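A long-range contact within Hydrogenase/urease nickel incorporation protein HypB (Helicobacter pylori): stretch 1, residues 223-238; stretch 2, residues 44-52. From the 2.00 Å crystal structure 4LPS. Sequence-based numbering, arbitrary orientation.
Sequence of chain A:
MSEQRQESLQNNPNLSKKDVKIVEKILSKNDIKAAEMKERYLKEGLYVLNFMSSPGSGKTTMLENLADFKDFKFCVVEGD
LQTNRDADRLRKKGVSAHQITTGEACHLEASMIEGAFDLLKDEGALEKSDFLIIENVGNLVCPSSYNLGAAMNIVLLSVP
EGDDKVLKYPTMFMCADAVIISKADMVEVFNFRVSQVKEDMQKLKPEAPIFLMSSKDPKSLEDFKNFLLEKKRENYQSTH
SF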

# COMPACT_ATOMS: atom_id res chain seq x y z
N ASP A 223 14.82 -1.33 5.86
CA ASP A 223 14.73 -2.72 5.44
C ASP A 223 13.58 -2.93 4.46
O ASP A 223 13.72 -3.65 3.47
CB ASP A 223 14.56 -3.64 6.65
CG ASP A 223 15.84 -3.81 7.44
OD1 ASP A 223 16.90 -3.33 6.98
OD2 ASP A 223 15.80 -4.43 8.53
N PHE A 224 12.45 -2.28 4.73
CA PHE A 224 11.27 -2.43 3.88
C PHE A 224 11.51 -1.74 2.55
O PHE A 224 11.06 -2.21 1.51
CB PHE A 224 10.02 -1.87 4.57
CG PHE A 224 8.78 -1.97 3.73
CD1 PHE A 224 8.25 -3.22 3.42
CD2 PHE A 224 8.15 -0.84 3.25
CE1 PHE A 224 7.10 -3.33 2.64
CE2 PHE A 224 7.00 -0.94 2.47
CZ PHE A 224 6.48 -2.19 2.16
N LYS A 225 12.20 -0.60 2.59
CA LYS A 225 12.55 0.14 1.38
C LYS A 225 13.41 -0.71 0.45
O LYS A 225 13.17 -0.76 -0.76
CB LYS A 225 13.28 1.44 1.75
CG LYS A 225 13.70 2.32 0.57
CD LYS A 225 15.10 2.00 0.06
CE LYS A 225 16.16 2.38 1.08
NZ LYS A 225 17.53 2.07 0.57
N ASN A 226 14.42 -1.37 1.01
CA ASN A 226 15.33 -2.20 0.23
C ASN A 226 14.60 -3.41 -0.34
O ASN A 226 14.90 -3.86 -1.45
CB ASN A 226 16.51 -2.66 1.08
CG ASN A 226 17.51 -1.55 1.34
OD1 ASN A 226 17.65 -0.63 0.54
ND2 ASN A 226 18.23 -1.64 2.45
N PHE A 227 13.64 -3.92 0.42
CA PHE A 227 12.76 -4.98 -0.04
C PHE A 227 12.00 -4.57 -1.30
O PHE A 227 11.94 -5.32 -2.27
CB PHE A 227 11.78 -5.36 1.07
CG PHE A 227 10.64 -6.24 0.62
CD1 PHE A 227 10.85 -7.58 0.35
CD2 PHE A 227 9.36 -5.71 0.49
CE1 PHE A 227 9.80 -8.39 -0.06
CE2 PHE A 227 8.31 -6.51 0.08
CZ PHE A 227 8.53 -7.85 -0.19
N LEU A 228 11.44 -3.36 -1.27
CA LEU A 228 10.70 -2.84 -2.41
C LEU A 228 11.61 -2.65 -3.62
O LEU A 228 11.21 -2.93 -4.75
CB LEU A 228 10.03 -1.52 -2.04
CG LEU A 228 8.90 -1.58 -1.00
CD1 LEU A 228 8.31 -0.20 -0.77
CD2 LEU A 228 7.82 -2.56 -1.44
N LEU A 229 12.82 -2.16 -3.37
CA LEU A 229 13.80 -1.93 -4.42
C LEU A 229 14.16 -3.24 -5.11
O LEU A 229 14.32 -3.28 -6.34
CB LEU A 229 15.06 -1.27 -3.85
CG LEU A 229 15.00 0.23 -3.57
CD1 LEU A 229 16.35 0.74 -3.08
CD2 LEU A 229 14.55 1.00 -4.81
N GLU A 230 14.31 -4.30 -4.33
CA GLU A 230 14.66 -5.60 -4.88
C GLU A 230 13.48 -6.19 -5.65
O GLU A 230 13.67 -6.86 -6.67
CB GLU A 230 15.10 -6.55 -3.76
CG GLU A 230 15.19 -8.01 -4.17
CD GLU A 230 16.26 -8.28 -5.22
OE1 GLU A 230 17.16 -7.43 -5.40
OE2 GLU A 230 16.19 -9.34 -5.88
N LYS A 231 12.27 -5.94 -5.17
CA LYS A 231 11.07 -6.43 -5.84
C LYS A 231 10.92 -5.80 -7.22
O LYS A 231 10.55 -6.47 -8.18
CB LYS A 231 9.83 -6.19 -4.98
CG LYS A 231 9.64 -7.28 -3.93
CD LYS A 231 9.50 -8.64 -4.63
CE LYS A 231 9.45 -9.78 -3.63
NZ LYS A 231 10.83 -10.23 -3.29
N LYS A 232 11.19 -4.50 -7.31
CA LYS A 232 11.19 -3.82 -8.60
C LYS A 232 12.27 -4.39 -9.50
O LYS A 232 12.07 -4.56 -10.71
CB LYS A 232 11.40 -2.31 -8.44
CG LYS A 232 11.54 -1.59 -9.78
CD LYS A 232 11.64 -0.08 -9.63
CE LYS A 232 11.89 0.56 -10.98
NZ LYS A 232 10.62 0.92 -11.67
N ARG A 233 13.43 -4.69 -8.90
CA ARG A 233 14.56 -5.27 -9.62
C ARG A 233 14.18 -6.60 -10.27
O ARG A 233 14.50 -6.84 -11.43
CB ARG A 233 15.73 -5.48 -8.66
CG ARG A 233 17.10 -5.35 -9.30
CD ARG A 233 18.02 -4.54 -8.41
NE ARG A 233 18.04 -5.05 -7.04
CZ ARG A 233 18.31 -4.32 -5.96
NH1 ARG A 233 18.30 -4.88 -4.76
NH2 ARG A 233 18.58 -3.02 -6.08
N GLU A 234 13.51 -7.45 -9.50
CA GLU A 234 13.03 -8.74 -9.99
C GLU A 234 11.84 -8.57 -10.92
O GLU A 234 11.47 -9.50 -11.65
CB GLU A 234 12.62 -9.64 -8.82
CG GLU A 234 13.69 -9.85 -7.77
CD GLU A 234 13.17 -10.61 -6.56
OE1 GLU A 234 11.94 -10.82 -6.47
OE2 GLU A 234 13.99 -10.99 -5.69
N ASN A 235 11.25 -7.38 -10.89
CA ASN A 235 9.95 -7.11 -11.51
C ASN A 235 8.91 -8.14 -11.05
O ASN A 235 8.25 -8.78 -11.87
CB ASN A 235 10.05 -7.11 -13.05
CG ASN A 235 8.77 -6.61 -13.71
OD1 ASN A 235 8.15 -5.66 -13.24
ND2 ASN A 235 8.37 -7.27 -14.79
N TYR A 236 8.80 -8.31 -9.74
CA TYR A 236 7.72 -9.12 -9.18
C TYR A 236 6.38 -8.50 -9.53
O TYR A 236 6.13 -7.33 -9.25
CB TYR A 236 7.85 -9.26 -7.67
CG TYR A 236 6.67 -9.97 -7.04
CD1 TYR A 236 6.60 -11.36 -7.01
CD2 TYR A 236 5.63 -9.26 -6.47
CE1 TYR A 236 5.53 -12.01 -6.44
CE2 TYR A 236 4.54 -9.90 -5.90
CZ TYR A 236 4.50 -11.27 -5.88
OH TYR A 236 3.42 -11.91 -5.31
N GLN A 237 5.50 -9.31 -10.12
CA GLN A 237 4.17 -8.84 -10.47
C GLN A 237 3.15 -9.85 -9.97
O GLN A 237 3.07 -10.97 -10.48
CB GLN A 237 4.04 -8.65 -11.98
CG GLN A 237 4.95 -7.57 -12.55
CD GLN A 237 4.40 -6.18 -12.32
OE1 GLN A 237 3.23 -6.00 -12.00
NE2 GLN A 237 5.26 -5.17 -12.46
N SER A 238 2.38 -9.44 -8.97
CA SER A 238 1.41 -10.32 -8.33
C SER A 238 0.41 -10.88 -9.34
O SER A 238 -0.11 -10.16 -10.19
CB SER A 238 0.66 -9.58 -7.22
OG SER A 238 -0.35 -10.39 -6.65
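Stretch 2 (44-52) EGLYVLNFM

In the apolar centre of the contact, Leu-228 CD1 packs 3.6 Å from Leu-49 CD1, although the CA atoms of Leu-228 and Leu-49 are 9.1 Å apart: the side chains fill the gap. Framing this packing, stretch 2 is an extended strand over residues 47-52, laid across the helix of stretch 1 with N-to-C directions 130° apart, nearer antiparallel than parallel, and axes 9.6 Å apart at closest approach. Alternate strand residues Tyr-47, Leu-49 and Phe-51 direct their CA-to-CB bonds toward the helix and meet residues one turn apart on it. One turn back along the helix from Leu-228, Phe-224 CZ meets the ring edge of Phe-51 at CE1, 3.8 Å away.

One turn on from Leu-228, the backbones draw together, the CA atoms of Lys-232 and Tyr-47 being 6.0 Å apart. Tyr-47 gives up the most surface here; Lys-232 CA sits over its ring face, 3.7 Å from Tyr-47 CD1, in a CH-pi contact. The ring lies beside the last turn; the chain turns at Asn-235, which has positive phi, and brings Tyr-236 O to Tyr-47 OH, which donates a short hydrogen bond, 2.5 Å.

At the polar edge, water 1 links Lys-232 NZ (2.8 Å from its O) to Gly-45 O (2.7 Å). Water 2, through its O, joins Gln-237 NE2 (3.2 Å) to Leu-46 O (2.8 Å) and Val-48 N (2.9 Å).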

# COMPACT_ATOMS: atom_id res chain seq x y z
N GLU A 44 5.04 3.47 -18.60
CA GLU A 44 5.70 4.56 -17.89
C GLU A 44 6.86 4.06 -17.03
O GLU A 44 7.50 4.85 -16.34
CB GLU A 44 4.69 5.30 -17.02
CG GLU A 44 3.59 5.99 -17.81
CD GLU A 44 3.98 7.37 -18.26
OE1 GLU A 44 3.22 7.98 -19.03
OE2 GLU A 44 5.06 7.86 -17.84
N GLY A 45 7.12 2.76 -17.08
CA GLY A 45 8.18 2.16 -16.31
C GLY A 45 7.99 2.34 -14.81
O GLY A 45 8.94 2.64 -14.09
N LEU A 46 6.76 2.14 -14.35
CA LEU A 46 6.44 2.28 -12.94
C LEU A 46 6.23 0.94 -12.25
O LEU A 46 5.54 0.06 -12.77
CB LEU A 46 5.19 3.14 -12.76
CG LEU A 46 5.19 4.53 -13.39
CD1 LEU A 46 3.78 5.09 -13.43
CD2 LEU A 46 6.12 5.45 -12.63
N TYR A 47 6.83 0.79 -11.07
CA TYR A 47 6.52 -0.33 -10.19
C TYR A 47 5.44 0.13 -9.22
O TYR A 47 5.67 1.03 -8.41
CB TYR A 47 7.76 -0.83 -9.45
CG TYR A 47 7.61 -2.22 -8.89
CD1 TYR A 47 7.69 -3.33 -9.71
CD2 TYR A 47 7.38 -2.43 -7.53
CE1 TYR A 47 7.56 -4.61 -9.21
CE2 TYR A 47 7.24 -3.71 -7.02
CZ TYR A 47 7.33 -4.80 -7.87
OH TYR A 47 7.20 -6.07 -7.36
N VAL A 48 4.26 -0.47 -9.32
CA VAL A 48 3.10 0.05 -8.61
C VAL A 48 2.75 -0.75 -7.36
O VAL A 48 2.64 -1.98 -7.40
CB VAL A 48 1.88 0.10 -9.55
CG1 VAL A 48 0.67 0.66 -8.83
CG2 VAL A 48 2.20 0.93 -10.77
N LEU A 49 2.59 -0.03 -6.25
CA LEU A 49 2.26 -0.64 -4.97
C LEU A 49 0.89 -0.19 -4.49
O LEU A 49 0.53 0.99 -4.63
CB LEU A 49 3.32 -0.31 -3.91
CG LEU A 49 4.78 -0.54 -4.29
CD1 LEU A 49 5.71 -0.04 -3.21
CD2 LEU A 49 5.03 -2.02 -4.55
N ASN A 50 0.11 -1.13 -3.97
CA ASN A 50 -1.21 -0.84 -3.42
C ASN A 50 -1.26 -1.16 -1.93
O ASN A 50 -1.24 -2.33 -1.54
CB ASN A 50 -2.28 -1.63 -4.19
CG ASN A 50 -3.65 -1.52 -3.56
OD1 ASN A 50 -4.03 -0.47 -3.03
ND2 ASN A 50 -4.42 -2.60 -3.62
N PHE A 51 -1.29 -0.11 -1.11
CA PHE A 51 -1.30 -0.29 0.34
C PHE A 51 -2.71 -0.27 0.92
O PHE A 51 -3.46 0.68 0.73
CB PHE A 51 -0.44 0.78 1.01
CG PHE A 51 1.04 0.55 0.87
CD1 PHE A 51 1.71 -0.32 1.72
CD2 PHE A 51 1.76 1.19 -0.13
CE1 PHE A 51 3.07 -0.54 1.59
CE2 PHE A 51 3.12 0.98 -0.27
CZ PHE A 51 3.78 0.11 0.59
N MET A 52 -3.06 -1.34 1.64
CA MET A 52 -4.37 -1.47 2.23
C MET A 52 -4.27 -1.71 3.73
O MET A 52 -3.33 -2.37 4.19
CB MET A 52 -5.14 -2.60 1.55
CG MET A 52 -5.54 -2.28 0.12
SD MET A 52 -6.16 -3.72 -0.75
CE MET A 52 -4.70 -4.77 -0.74
O HOH W 1 11.31 3.26 -13.00
O HOH W 2 4.28 -2.20 -11.70